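PDB 3E2V: 3'-5'-exonuclease from Saccharomyces cerevisiae, which probably excises DNA from the 3' end and incises double-stranded DNA, acting as a metal-dependent TatD-type nuclease. Local coordinates for residues Lys249-Phe255 with Asn271-Asn277; Tyr142-Asn146 with Leu190-Leu194; Pro91-Asn95 with Tyr171-Gln177; Tyr318-Tyr322 with Ile367-Val372. One frame throughout, in Å; residues are numbered along the deposited sequence.

Contact 1: residues Lys249-Phe255 with Asn271-Asn277; sequences KLVVHSF and NIFIGVN. With MG (magnesium ion), chain E.
Strands 250-252 and 272-276 run side by side in the same direction, their short axes 4.6 Å apart at closest approach and inclined by 28°. The register pairs Leu-250 with Ile-272, Val-251 with Phe-273 and Val-252 with Ile-274. A parallel ladder holds it: Leu-250 N donates to Asn-271 O (2.9 Å), Phe-273 N to Leu-250 O (2.9 Å), Val-252 N to Phe-273 O (2.8 Å) and Gly-275 N to Val-252 O (2.8 Å). Ser-254 then adopts a left-handed conformation (phi/psi 52/52), and Phe-255 N still reaches Gly-275 O at 2.9 Å.

On one face, Leu-250 CB and Val-252 CG2 meet Ile-272 CD1 at 3.7 and 3.8 Å, while Phe-255 CB rests 3.5 Å from Ile-274 CG2; helix 259-268 packs here. Val-251 and Phe-273 occupy the other face, where they touch Leu-299. At the C-terminal ends, Asn-277 (chi1 p) donates from ND2 to Ser-254 OG (2.9 Å) and also bonds Glu-301. His-253 (chi1 t) gives ND1 to Glu-301 and NE2 to magnesium, at 2.2 Å; Asp-303 and four waters complete the coordination. Together with the intervening helix, the strands form a beta-alpha-beta unit of a TIM barrel, with the metal site at the C-terminal strand ends, as in the metallo-dependent hydrolases.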
loop_
_atom_site.group_PDB
_atom_site.type_symbol
_atom_site.label_atom_id
_atom_site.label_comp_id
_atom_site.label_asym_id
_atom_site.label_seq_id
_atom_site.Cartn_x
_atom_site.Cartn_y
_atom_site.Cartn_z
ATOM N N LYS A 249 -9.094 -11.338 0.727
ATOM C CA LYS A 249 -7.719 -11.227 1.213
ATOM C C LYS A 249 -7.509 -9.892 1.912
ATOM O O LYS A 249 -8.063 -8.863 1.498
ATOM C CB LYS A 249 -6.712 -11.425 0.069
ATOM C CG LYS A 249 -6.932 -12.715 -0.755
ATOM C CD LYS A 249 -6.907 -13.987 0.079
ATOM C CE LYS A 249 -6.946 -15.240 -0.810
ATOM N NZ LYS A 249 -8.203 -15.378 -1.609
ATOM N N LEU A 250 -6.724 -9.925 2.982
ATOM C CA LEU A 250 -6.553 -8.806 3.886
ATOM C C LEU A 250 -5.055 -8.539 3.961
ATOM O O LEU A 250 -4.335 -9.254 4.642
ATOM C CB LEU A 250 -7.093 -9.189 5.274
ATOM C CG LEU A 250 -8.557 -9.656 5.304
ATOM C CD1 LEU A 250 -8.930 -10.133 6.697
ATOM C CD2 LEU A 250 -9.507 -8.547 4.864
ATOM N N VAL A 251 -4.594 -7.527 3.233
ATOM C CA VAL A 251 -3.165 -7.283 3.085
ATOM C C VAL A 251 -2.740 -6.158 4.004
ATOM O O VAL A 251 -3.228 -5.025 3.875
ATOM C CB VAL A 251 -2.825 -6.942 1.616
ATOM C CG1 VAL A 251 -1.349 -6.568 1.474
ATOM C CG2 VAL A 251 -3.200 -8.113 0.687
ATOM N N VAL A 252 -1.861 -6.482 4.956
ATOM C CA VAL A 252 -1.333 -5.480 5.863
ATOM C C VAL A 252 -0.030 -4.927 5.287
ATOM O O VAL A 252 1.030 -5.555 5.404
ATOM C CB VAL A 252 -1.134 -6.061 7.300
ATOM C CG1 VAL A 252 -0.659 -4.952 8.273
ATOM C CG2 VAL A 252 -2.412 -6.744 7.815
ATOM N N HIS A 253 -0.130 -3.745 4.682
ATOM C CA HIS A 253 0.960 -3.060 3.958
ATOM C C HIS A 253 2.069 -2.614 4.906
ATOM O O HIS A 253 1.820 -2.245 6.061
ATOM C CB HIS A 253 0.333 -1.855 3.167
ATOM C CG HIS A 253 1.280 -0.776 2.699
ATOM N ND1 HIS A 253 2.376 -1.017 1.891
ATOM C CD2 HIS A 253 1.222 0.575 2.856
ATOM C CE1 HIS A 253 2.977 0.130 1.609
ATOM N NE2 HIS A 253 2.303 1.110 2.190
ATOM N N SER A 254 3.305 -2.659 4.419
ATOM C CA SER A 254 4.410 -1.959 5.084
ATOM C C SER A 254 4.529 -2.291 6.578
ATOM O O SER A 254 4.561 -1.399 7.429
ATOM C CB SER A 254 4.264 -0.440 4.871
ATOM O OG SER A 254 5.476 0.218 5.225
ATOM N N PHE A 255 4.573 -3.587 6.886
ATOM C CA PHE A 255 4.597 -4.030 8.269
ATOM C C PHE A 255 5.937 -3.782 8.957
ATOM O O PHE A 255 6.984 -4.224 8.469
ATOM C CB PHE A 255 4.271 -5.517 8.353
ATOM C CG PHE A 255 4.273 -6.029 9.760
ATOM C CD1 PHE A 255 3.219 -5.707 10.616
ATOM C CD2 PHE A 255 5.335 -6.783 10.252
ATOM C CE1 PHE A 255 3.200 -6.161 11.934
ATOM C CE2 PHE A 255 5.317 -7.236 11.593
ATOM C CZ PHE A 255 4.252 -6.921 12.415
ATOM N N ASN A 271 -6.432 -15.430 5.988
ATOM C CA ASN A 271 -6.381 -14.583 4.788
ATOM C C ASN A 271 -5.653 -13.255 4.999
ATOM O O ASN A 271 -5.678 -12.402 4.117
ATOM C CB ASN A 271 -7.798 -14.357 4.256
ATOM C CG ASN A 271 -8.362 -15.587 3.545
ATOM O OD1 ASN A 271 -7.613 -16.403 3.017
ATOM N ND2 ASN A 271 -9.688 -15.709 3.529
ATOM N N ILE A 272 -5.011 -13.105 6.158
ATOM C CA ILE A 272 -4.098 -11.984 6.421
ATOM C C ILE A 272 -2.770 -12.259 5.725
ATOM O O ILE A 272 -2.194 -13.352 5.852
ATOM C CB ILE A 272 -3.883 -11.796 7.935
ATOM C CG1 ILE A 272 -5.053 -11.017 8.542
ATOM C CG2 ILE A 272 -2.530 -11.089 8.248
ATOM C CD1 ILE A 272 -5.034 -9.510 8.274
ATOM N N PHE A 273 -2.307 -11.259 4.976
ATOM C CA PHE A 273 -0.982 -11.277 4.360
ATOM C C PHE A 273 -0.194 -10.101 4.895
ATOM O O PHE A 273 -0.784 -9.090 5.285
ATOM C CB PHE A 273 -1.085 -11.172 2.830
ATOM C CG PHE A 273 -1.676 -12.377 2.197
ATOM C CD1 PHE A 273 -0.852 -13.324 1.606
ATOM C CD2 PHE A 273 -3.042 -12.580 2.233
ATOM C CE1 PHE A 273 -1.386 -14.472 1.048
ATOM C CE2 PHE A 273 -3.607 -13.725 1.682
ATOM C CZ PHE A 273 -2.777 -14.676 1.098
ATOM N N ILE A 274 1.135 -10.217 4.860
ATOM C CA ILE A 274 2.019 -9.208 5.452
ATOM C C ILE A 274 2.925 -8.645 4.371
ATOM O O ILE A 274 3.699 -9.383 3.745
ATOM C CB ILE A 274 2.893 -9.812 6.575
ATOM C CG1 ILE A 274 2.045 -10.561 7.630
ATOM C CG2 ILE A 274 3.760 -8.734 7.192
ATOM C CD1 ILE A 274 1.050 -9.698 8.450
ATOM N N GLY A 275 2.806 -7.338 4.127
ATOM C CA GLY A 275 3.677 -6.642 3.174
ATOM C C GLY A 275 5.008 -6.252 3.799
ATOM O O GLY A 275 5.056 -5.683 4.900
ATOM N N VAL A 276 6.085 -6.562 3.076
ATOM C CA VAL A 276 7.450 -6.342 3.544
ATOM C C VAL A 276 8.195 -5.472 2.531
ATOM O O VAL A 276 8.298 -5.811 1.353
ATOM C CB VAL A 276 8.171 -7.696 3.710
ATOM C CG1 VAL A 276 9.679 -7.524 4.014
ATOM C CG2 VAL A 276 7.500 -8.513 4.809
ATOM N N ASN A 277 8.682 -4.328 3.011
ATOM C CA ASN A 277 9.501 -3.432 2.214
ATOM C C ASN A 277 10.783 -3.102 2.986
ATOM O O ASN A 277 11.050 -3.687 4.036
ATOM C CB ASN A 277 8.715 -2.153 1.879
ATOM C CG ASN A 277 8.230 -1.413 3.123
ATOM O OD1 ASN A 277 8.954 -1.289 4.116
ATOM N ND2 ASN A 277 7.021 -0.887 3.063
HETATM MG MG MG E . 3.128 3.160 2.267
HETATM O O HOH W 1 4.124 3.093 4.013
HETATM O O HOH W 2 3.672 5.144 2.144
HETATM O O HOH W 3 1.934 3.546 0.636
HETATM O O HOH W 4 1.273 3.774 3.948
#

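Contact 2: residues Tyr142-Asn146 with Leu190-Leu194; sequences YDLMN and LNDKL
How a helix flank receives the start of another helix is largely a matter of rotamers here. Residues 142-146 are regular helix, with Asn-146 N bonded to Tyr-142 O at 2.9 Å; Leu-190 and Asn-191 lead into a short, weakly bonded helix at about 192-194. The nearest CA pairs are Tyr-142 with Leu-190 (8.7 Å) and Asn-146 with Leu-194 (7.7 Å), so the gap is filled by side chains.

Tyr-142 takes chi1 t, which brings its ring across to the other segment. Leu-190, with chi1 at -91° and chi2 t, sets CD1 over one ring face, a CH-pi contact 3.9 Å from the centroid, and CB lies 3.6 Å from Tyr-142 CE1. Leu-194 (m, t) extends CD1 to within 3.8 Å of Tyr-142 CE1 and 4.0 Å of Met-145 CB. The chi1 p rotamer of Asn-191 lets both ends of its amide work: ND2 donates to Tyr-142 OH (2.9 Å) and to Asn-146 OD1 (3.0 Å; Asn-146 chi1 m), while OD1 accepts from Leu-194 N at 3.0 Å. At the margin, a water joins Asn-146 O (2.7 Å) to Lys-193 NZ (2.9 Å).

Ile-187 of helix 174-187 also packs on Tyr-142 and Met-145. The arrangement is an asparagine N-cap whose amide nitrogen is tied to a neighbouring helix, joining helices 132-149 and 192-195 on the outside of the barrel.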
loop_
_atom_site.group_PDB
_atom_site.type_symbol
_atom_site.label_atom_id
_atom_site.label_comp_id
_atom_site.label_asym_id
_atom_site.label_seq_id
_atom_site.Cartn_x
_atom_site.Cartn_y
_atom_site.Cartn_z
ATOM N N TYR A 142 -18.181 5.503 -2.184
ATOM C CA TYR A 142 -18.857 4.298 -2.686
ATOM C C TYR A 142 -19.131 4.399 -4.178
ATOM O O TYR A 142 -18.830 3.476 -4.958
ATOM C CB TYR A 142 -20.176 4.125 -1.921
ATOM C CG TYR A 142 -20.980 2.890 -2.274
ATOM C CD1 TYR A 142 -20.429 1.614 -2.144
ATOM C CD2 TYR A 142 -22.293 2.996 -2.703
ATOM C CE1 TYR A 142 -21.158 0.470 -2.441
ATOM C CE2 TYR A 142 -23.038 1.854 -3.001
ATOM C CZ TYR A 142 -22.461 0.596 -2.862
ATOM O OH TYR A 142 -23.181 -0.545 -3.153
ATOM N N ASP A 143 -19.687 5.541 -4.574
ATOM C CA ASP A 143 -19.991 5.770 -5.990
ATOM C C ASP A 143 -18.743 5.676 -6.871
ATOM O O ASP A 143 -18.776 5.052 -7.934
ATOM C CB ASP A 143 -20.671 7.121 -6.182
ATOM C CG ASP A 143 -22.133 7.125 -5.721
ATOM O OD1 ASP A 143 -22.710 6.045 -5.422
ATOM O OD2 ASP A 143 -22.692 8.241 -5.636
ATOM N N LEU A 144 -17.638 6.262 -6.415
ATOM C CA LEU A 144 -16.370 6.175 -7.134
ATOM C C LEU A 144 -15.887 4.735 -7.295
ATOM O O LEU A 144 -15.506 4.305 -8.386
ATOM C CB LEU A 144 -15.297 7.000 -6.426
ATOM C CG LEU A 144 -13.929 7.041 -7.110
ATOM C CD1 LEU A 144 -14.055 7.679 -8.486
ATOM C CD2 LEU A 144 -12.953 7.834 -6.241
ATOM N N MET A 145 -15.895 3.984 -6.195
ATOM C CA MET A 145 -15.517 2.575 -6.229
ATOM C C MET A 145 -16.380 1.799 -7.223
ATOM O O MET A 145 -15.854 1.051 -8.034
ATOM C CB MET A 145 -15.626 1.952 -4.828
ATOM C CG MET A 145 -14.626 2.482 -3.825
ATOM S SD MET A 145 -14.823 1.639 -2.182
ATOM C CE MET A 145 -13.505 2.483 -1.242
ATOM N N ASN A 146 -17.695 1.999 -7.178
ATOM C CA ASN A 146 -18.572 1.310 -8.113
ATOM C C ASN A 146 -18.326 1.685 -9.568
ATOM O O ASN A 146 -18.286 0.807 -10.421
ATOM C CB ASN A 146 -20.030 1.531 -7.741
ATOM C CG ASN A 146 -20.414 0.777 -6.519
ATOM O OD1 ASN A 146 -19.888 -0.308 -6.248
ATOM N ND2 ASN A 146 -21.347 1.334 -5.764
ATOM N N LEU A 190 -20.619 -3.619 0.785
ATOM C CA LEU A 190 -22.006 -3.212 0.473
ATOM C C LEU A 190 -22.659 -3.929 -0.690
ATOM O O LEU A 190 -23.899 -3.985 -0.782
ATOM C CB LEU A 190 -22.094 -1.712 0.232
ATOM C CG LEU A 190 -22.398 -0.878 1.474
ATOM C CD1 LEU A 190 -22.626 0.562 1.072
ATOM C CD2 LEU A 190 -23.590 -1.391 2.297
ATOM N N ASN A 191 -21.847 -4.442 -1.600
ATOM C CA ASN A 191 -22.369 -5.205 -2.726
ATOM C C ASN A 191 -21.418 -6.342 -3.077
ATOM O O ASN A 191 -20.276 -6.371 -2.588
ATOM C CB ASN A 191 -22.684 -4.277 -3.915
ATOM C CG ASN A 191 -21.440 -3.628 -4.519
ATOM O OD1 ASN A 191 -20.494 -4.312 -4.904
ATOM N ND2 ASN A 191 -21.456 -2.300 -4.621
ATOM N N ASP A 192 -21.867 -7.284 -3.902
ATOM C CA ASP A 192 -21.075 -8.486 -4.179
ATOM C C ASP A 192 -19.726 -8.201 -4.843
ATOM O O ASP A 192 -18.728 -8.836 -4.517
ATOM C CB ASP A 192 -21.866 -9.507 -5.005
ATOM C CG ASP A 192 -23.004 -10.150 -4.223
ATOM O OD1 ASP A 192 -23.090 -9.995 -2.979
ATOM O OD2 ASP A 192 -23.829 -10.829 -4.869
ATOM N N LYS A 193 -19.701 -7.243 -5.765
ATOM C CA LYS A 193 -18.477 -6.968 -6.510
ATOM C C LYS A 193 -17.396 -6.407 -5.589
ATOM O O LYS A 193 -16.281 -6.921 -5.558
ATOM C CB LYS A 193 -18.737 -6.020 -7.672
ATOM C CG LYS A 193 -17.590 -5.966 -8.697
ATOM C CD LYS A 193 -17.832 -4.911 -9.790
ATOM C CE LYS A 193 -18.951 -5.295 -10.763
ATOM N NZ LYS A 193 -19.323 -4.166 -11.687
ATOM N N LEU A 194 -17.741 -5.381 -4.822
ATOM C CA LEU A 194 -16.772 -4.807 -3.884
ATOM C C LEU A 194 -16.388 -5.794 -2.794
ATOM O O LEU A 194 -15.250 -5.801 -2.354
ATOM C CB LEU A 194 -17.293 -3.517 -3.269
ATOM C CG LEU A 194 -17.561 -2.351 -4.248
ATOM C CD1 LEU A 194 -17.871 -1.078 -3.484
ATOM C CD2 LEU A 194 -16.390 -2.140 -5.233
HETATM O O HOH W 5 -19.588 -1.594 -10.443
#

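Contact 3: residues Pro91-Asn95 with Tyr171-Gln177; sequences PCCVN and YSSKEMQ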
loop_
_atom_site.group_PDB
_atom_site.type_symbol
_atom_site.label_atom_id
_atom_site.label_comp_id
_atom_site.label_asym_id
_atom_site.label_seq_id
_atom_site.Cartn_x
_atom_site.Cartn_y
_atom_site.Cartn_z
ATOM N N PRO A 91 -5.838 6.804 7.134
ATOM C CA PRO A 91 -6.028 7.526 8.392
ATOM C C PRO A 91 -5.449 8.962 8.396
ATOM O O PRO A 91 -5.999 9.812 9.119
ATOM C CB PRO A 91 -5.351 6.610 9.433
ATOM C CG PRO A 91 -4.501 5.657 8.615
ATOM C CD PRO A 91 -5.269 5.461 7.351
ATOM N N CYS A 92 -4.419 9.249 7.584
ATOM C CA CYS A 92 -3.861 10.617 7.387
ATOM C C CYS A 92 -4.942 11.614 7.059
ATOM O O CYS A 92 -4.824 12.809 7.334
ATOM C CB CYS A 92 -2.889 10.687 6.173
ATOM S SG CYS A 92 -3.623 10.255 4.505
ATOM N N CYS A 93 -5.979 11.125 6.395
ATOM C CA CYS A 93 -6.763 11.977 5.531
ATOM C C CYS A 93 -8.247 11.881 5.801
ATOM O O CYS A 93 -9.054 12.431 5.039
ATOM C CB CYS A 93 -6.438 11.609 4.082
ATOM S SG CYS A 93 -4.639 11.880 3.668
ATOM N N VAL A 94 -8.610 11.202 6.894
ATOM C CA VAL A 94 -10.035 10.993 7.181
ATOM C C VAL A 94 -10.786 12.281 7.488
ATOM O O VAL A 94 -12.015 12.300 7.450
ATOM C CB VAL A 94 -10.279 9.919 8.279
ATOM C CG1 VAL A 94 -9.924 8.521 7.758
ATOM C CG2 VAL A 94 -9.521 10.252 9.560
ATOM N N ASN A 95 -10.064 13.361 7.786
ATOM C CA ASN A 95 -10.747 14.638 8.011
ATOM C C ASN A 95 -11.519 15.094 6.775
ATOM O O ASN A 95 -12.436 15.910 6.886
ATOM C CB ASN A 95 -9.771 15.743 8.435
ATOM C CG ASN A 95 -9.290 15.599 9.867
ATOM O OD1 ASN A 95 -9.712 14.705 10.588
ATOM N ND2 ASN A 95 -8.406 16.512 10.287
ATOM N N TYR A 171 -2.420 14.485 12.385
ATOM C CA TYR A 171 -3.218 14.567 11.165
ATOM C C TYR A 171 -4.708 14.309 11.401
ATOM O O TYR A 171 -5.556 14.904 10.731
ATOM C CB TYR A 171 -2.706 13.589 10.117
ATOM C CG TYR A 171 -1.399 13.972 9.462
ATOM C CD1 TYR A 171 -1.089 15.309 9.183
ATOM C CD2 TYR A 171 -0.490 12.993 9.085
ATOM C CE1 TYR A 171 0.117 15.657 8.552
ATOM C CE2 TYR A 171 0.715 13.329 8.460
ATOM C CZ TYR A 171 1.005 14.657 8.200
ATOM O OH TYR A 171 2.197 14.972 7.574
ATOM N N SER A 172 -5.014 13.395 12.321
ATOM C CA SER A 172 -6.408 13.028 12.584
ATOM C C SER A 172 -6.513 12.405 13.960
ATOM O O SER A 172 -5.593 11.726 14.403
ATOM C CB SER A 172 -6.894 12.035 11.522
ATOM O OG SER A 172 -6.060 10.893 11.514
ATOM N N SER A 173 -7.635 12.638 14.634
ATOM C CA SER A 173 -7.837 12.055 15.947
ATOM C C SER A 173 -8.058 10.548 15.901
ATOM O O SER A 173 -8.502 9.996 14.880
ATOM C CB SER A 173 -9.037 12.706 16.615
ATOM O OG SER A 173 -10.229 12.324 15.959
ATOM N N LYS A 174 -7.787 9.887 17.025
ATOM C CA LYS A 174 -8.050 8.457 17.127
ATOM C C LYS A 174 -9.503 8.129 16.790
ATOM O O LYS A 174 -9.793 7.165 16.081
ATOM C CB LYS A 174 -7.698 7.955 18.537
ATOM C CG LYS A 174 -7.798 6.446 18.674
ATOM C CD LYS A 174 -7.272 5.940 20.025
ATOM C CE LYS A 174 -8.245 6.186 21.145
ATOM N NZ LYS A 174 -7.646 5.698 22.443
ATOM N N GLU A 175 -10.420 8.931 17.310
ATOM C CA GLU A 175 -11.843 8.657 17.110
ATOM C C GLU A 175 -12.217 8.786 15.624
ATOM O O GLU A 175 -12.977 7.963 15.069
ATOM C CB GLU A 175 -12.689 9.617 17.959
ATOM C CG GLU A 175 -12.554 9.465 19.491
ATOM C CD GLU A 175 -11.184 9.872 20.064
ATOM O OE1 GLU A 175 -10.524 10.814 19.558
ATOM O OE2 GLU A 175 -10.754 9.235 21.053
ATOM N N MET A 176 -11.679 9.806 14.957
ATOM C CA MET A 176 -11.959 9.978 13.526
ATOM C C MET A 176 -11.360 8.826 12.715
ATOM O O MET A 176 -11.981 8.338 11.760
ATOM C CB MET A 176 -11.427 11.309 13.026
ATOM C CG MET A 176 -12.300 12.526 13.405
ATOM S SD MET A 176 -13.872 12.692 12.477
ATOM C CE MET A 176 -13.254 12.902 10.805
ATOM N N GLN A 177 -10.168 8.377 13.103
ATOM C CA GLN A 177 -9.554 7.239 12.415
ATOM C C GLN A 177 -10.408 5.989 12.563
ATOM O O GLN A 177 -10.679 5.280 11.587
ATOM C CB GLN A 177 -8.147 6.970 12.941
ATOM C CG GLN A 177 -7.129 8.053 12.590
ATOM C CD GLN A 177 -5.707 7.631 12.917
ATOM O OE1 GLN A 177 -5.397 6.428 12.972
ATOM N NE2 GLN A 177 -4.830 8.611 13.109
HETATM O O HOH W 6 -7.105 13.910 8.310
HETATM O O HOH W 7 -9.331 14.633 13.302
#
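Tyr-171 opens the second segment by setting CB 3.6 Å from Cys-92 O, beside the vicinal disulfide that joins Cys-92 to Cys-93. Its own carbonyl accepts from a water (3.0 Å to Tyr-171 O) that also donates to Cys-92 O (2.7 Å) and accepts from Asn-95 N (3.1 Å). Ser-172 follows with the short direct bond of the contact, OG to Pro-91 O at 2.6 Å, while its CB meets Val-94 CG2 at 3.7 Å. Ser-173 acts as N-cap, OG accepting from Met-176 N at 3.1 Å; a second water links Ser-173 N (2.9 Å) to Asn-95 OD1 (2.7 Å), whose ND2 is bonded to Asn-120 OD1. Within the helix's first turn, Met-176 lays CE 3.6 Å from Val-94 O. Gln-177 ends the walk: NE2 donates back to Ser-172 OG (3.0 Å), and OE1 accepts from the backbone of Asp-165. Hydroxyl, carbonyls and waters thus fix the loop after strand 82-87 to the start of helix 174-187, largely through the loop's backbone groups, the Asn-95 side chain excepted.

Contact 4: residues Tyr318-Tyr322 with Ile367-Val372; sequences YLAKY and IVVSEV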
loop_
_atom_site.group_PDB
_atom_site.type_symbol
_atom_site.label_atom_id
_atom_site.label_comp_id
_atom_site.label_asym_id
_atom_site.label_seq_id
_atom_site.Cartn_x
_atom_site.Cartn_y
_atom_site.Cartn_z
ATOM N N TYR A 318 23.218 -8.123 3.473
ATOM C CA TYR A 318 22.842 -9.081 2.436
ATOM C C TYR A 318 23.035 -8.526 1.028
ATOM O O TYR A 318 23.400 -9.263 0.108
ATOM C CB TYR A 318 21.424 -9.571 2.688
ATOM C CG TYR A 318 21.286 -10.116 4.082
ATOM C CD1 TYR A 318 22.016 -11.243 4.473
ATOM C CD2 TYR A 318 20.478 -9.495 5.026
ATOM C CE1 TYR A 318 21.919 -11.756 5.756
ATOM C CE2 TYR A 318 20.376 -9.999 6.323
ATOM C CZ TYR A 318 21.095 -11.140 6.676
ATOM O OH TYR A 318 20.999 -11.648 7.955
ATOM N N LEU A 319 22.827 -7.225 0.849
ATOM C CA LEU A 319 23.161 -6.593 -0.427
ATOM C C LEU A 319 24.671 -6.519 -0.637
ATOM O O LEU A 319 25.143 -6.675 -1.766
ATOM C CB LEU A 319 22.553 -5.198 -0.544
ATOM C CG LEU A 319 21.037 -5.070 -0.411
ATOM C CD1 LEU A 319 20.666 -3.637 -0.725
ATOM C CD2 LEU A 319 20.276 -6.056 -1.306
ATOM N N ALA A 320 25.417 -6.246 0.433
ATOM C CA ALA A 320 26.880 -6.279 0.365
ATOM C C ALA A 320 27.362 -7.659 -0.103
ATOM O O ALA A 320 28.196 -7.748 -1.014
ATOM C CB ALA A 320 27.489 -5.899 1.713
ATOM N N LYS A 321 26.813 -8.717 0.498
ATOM C CA LYS A 321 27.135 -10.098 0.119
ATOM C C LYS A 321 26.877 -10.333 -1.365
ATOM O O LYS A 321 27.731 -10.873 -2.073
ATOM C CB LYS A 321 26.345 -11.105 0.976
ATOM C CG LYS A 321 26.467 -12.560 0.523
ATOM C CD LYS A 321 25.556 -13.479 1.319
ATOM C CE LYS A 321 25.698 -14.918 0.834
ATOM N NZ LYS A 321 24.838 -15.852 1.610
ATOM N N TYR A 322 25.703 -9.922 -1.840
ATOM C CA TYR A 322 25.357 -10.086 -3.246
ATOM C C TYR A 322 26.259 -9.296 -4.196
ATOM O O TYR A 322 26.608 -9.785 -5.278
ATOM C CB TYR A 322 23.863 -9.791 -3.482
ATOM C CG TYR A 322 23.027 -11.056 -3.451
ATOM C CD1 TYR A 322 22.858 -11.775 -2.264
ATOM C CD2 TYR A 322 22.436 -11.549 -4.614
ATOM C CE1 TYR A 322 22.107 -12.945 -2.240
ATOM C CE2 TYR A 322 21.697 -12.713 -4.596
ATOM C CZ TYR A 322 21.535 -13.406 -3.414
ATOM O OH TYR A 322 20.779 -14.565 -3.395
ATOM N N ILE A 367 16.184 -10.114 -2.141
ATOM C CA ILE A 367 17.491 -10.649 -1.708
ATOM C C ILE A 367 17.542 -10.688 -0.191
ATOM O O ILE A 367 17.904 -11.701 0.417
ATOM C CB ILE A 367 18.646 -9.771 -2.220
ATOM C CG1 ILE A 367 18.888 -10.076 -3.692
ATOM C CG2 ILE A 367 19.935 -10.004 -1.397
ATOM C CD1 ILE A 367 19.725 -8.977 -4.390
ATOM N N VAL A 368 17.164 -9.584 0.442
ATOM C CA VAL A 368 17.227 -9.531 1.902
ATOM C C VAL A 368 16.304 -10.583 2.539
ATOM O O VAL A 368 16.715 -11.310 3.448
ATOM C CB VAL A 368 16.884 -8.118 2.416
ATOM C CG1 VAL A 368 16.773 -8.101 3.944
ATOM C CG2 VAL A 368 17.922 -7.104 1.918
ATOM N N VAL A 369 15.065 -10.663 2.068
ATOM C CA VAL A 369 14.107 -11.591 2.663
ATOM C C VAL A 369 14.582 -13.037 2.476
ATOM O O VAL A 369 14.475 -13.841 3.402
ATOM C CB VAL A 369 12.684 -11.346 2.091
ATOM C CG1 VAL A 369 11.719 -12.448 2.539
ATOM C CG2 VAL A 369 12.163 -9.976 2.541
ATOM N N SER A 370 15.142 -13.336 1.305
ATOM C CA SER A 370 15.609 -14.689 1.031
ATOM C C SER A 370 16.757 -15.076 1.970
ATOM O O SER A 370 16.781 -16.197 2.497
ATOM C CB SER A 370 16.019 -14.818 -0.437
ATOM O OG SER A 370 17.257 -14.179 -0.678
ATOM N N GLU A 371 17.681 -14.149 2.213
ATOM C CA GLU A 371 18.807 -14.422 3.111
ATOM C C GLU A 371 18.352 -14.551 4.560
ATOM O O GLU A 371 18.787 -15.454 5.286
ATOM C CB GLU A 371 19.888 -13.342 2.964
ATOM C CG GLU A 371 20.622 -13.404 1.628
ATOM C CD GLU A 371 21.572 -14.592 1.542
ATOM O OE1 GLU A 371 22.330 -14.807 2.509
ATOM O OE2 GLU A 371 21.546 -15.295 0.519
ATOM N N VAL A 372 17.460 -13.664 4.987
ATOM C CA VAL A 372 16.940 -13.702 6.346
ATOM C C VAL A 372 16.214 -15.021 6.634
ATOM O O VAL A 372 16.388 -15.612 7.702
ATOM C CB VAL A 372 16.008 -12.497 6.614
ATOM C CG1 VAL A 372 15.214 -12.687 7.891
ATOM C CG2 VAL A 372 16.817 -11.211 6.681
HETATM O O HOH W 8 19.789 -15.548 -1.182
#
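A steep helix-helix crossing illustrates how large side chains can mesh without the helices running alongside each other. Segments 318-322 and 367-372, from two helices that follow the last barrel strand, cross at 100° with axes 9.7 Å apart. The ring of Tyr-318 is one bump: it enters the hollow bounded by Val-368, Glu-371 and Val-372, touching Glu-371 CB with CD1 (3.3 Å), Val-368 CG1 with CD2 (4.1 Å) and Val-372 CG2 with CE2 (3.8 Å). Ile-367 supplies the answering bump. Its CG2 sits among Tyr-318 O (3.8 Å), Leu-319 CD2 (4.0 Å) and the face of the Tyr-322 ring, 3.8 Å from the centroid in a CH-pi contact. Phe-328 also packs on Tyr-322 and Ile-367. Toward solvent, the fully extended Lys-321 spans the gap in a salt bridge, NZ to Glu-371 OE1 at 2.9 Å. Beside it, a single water lies 2.6 Å from Tyr-322 OH, 2.9 Å from Ser-370 OG and 2.5 Å from Glu-371 OE2.

Overall arrangement
The four contacts sample one TIM-barrel domain from its core to its periphery. Contact 1 lies within the eight-stranded parallel sheet, about 9 Å from the chain's centre, and carries a metal ligand; the others sit 18 to 23 Å out. Along the sequence contacts 2 and 3 interleave, their later segments lying on the successive helices 174-187 and 192-195, with centres about 23 Å apart. Contact 1 follows, then contact 4, on the opposite side of the centre from contacts 2 and 3. Contact 4 touches contact 1, Val-276 CG1 meeting Val-369 CG2 at 3.8 Å, so helix 362-373 packs directly against barrel strand 272-276, next to the strand that leads to the metal ligand His-253.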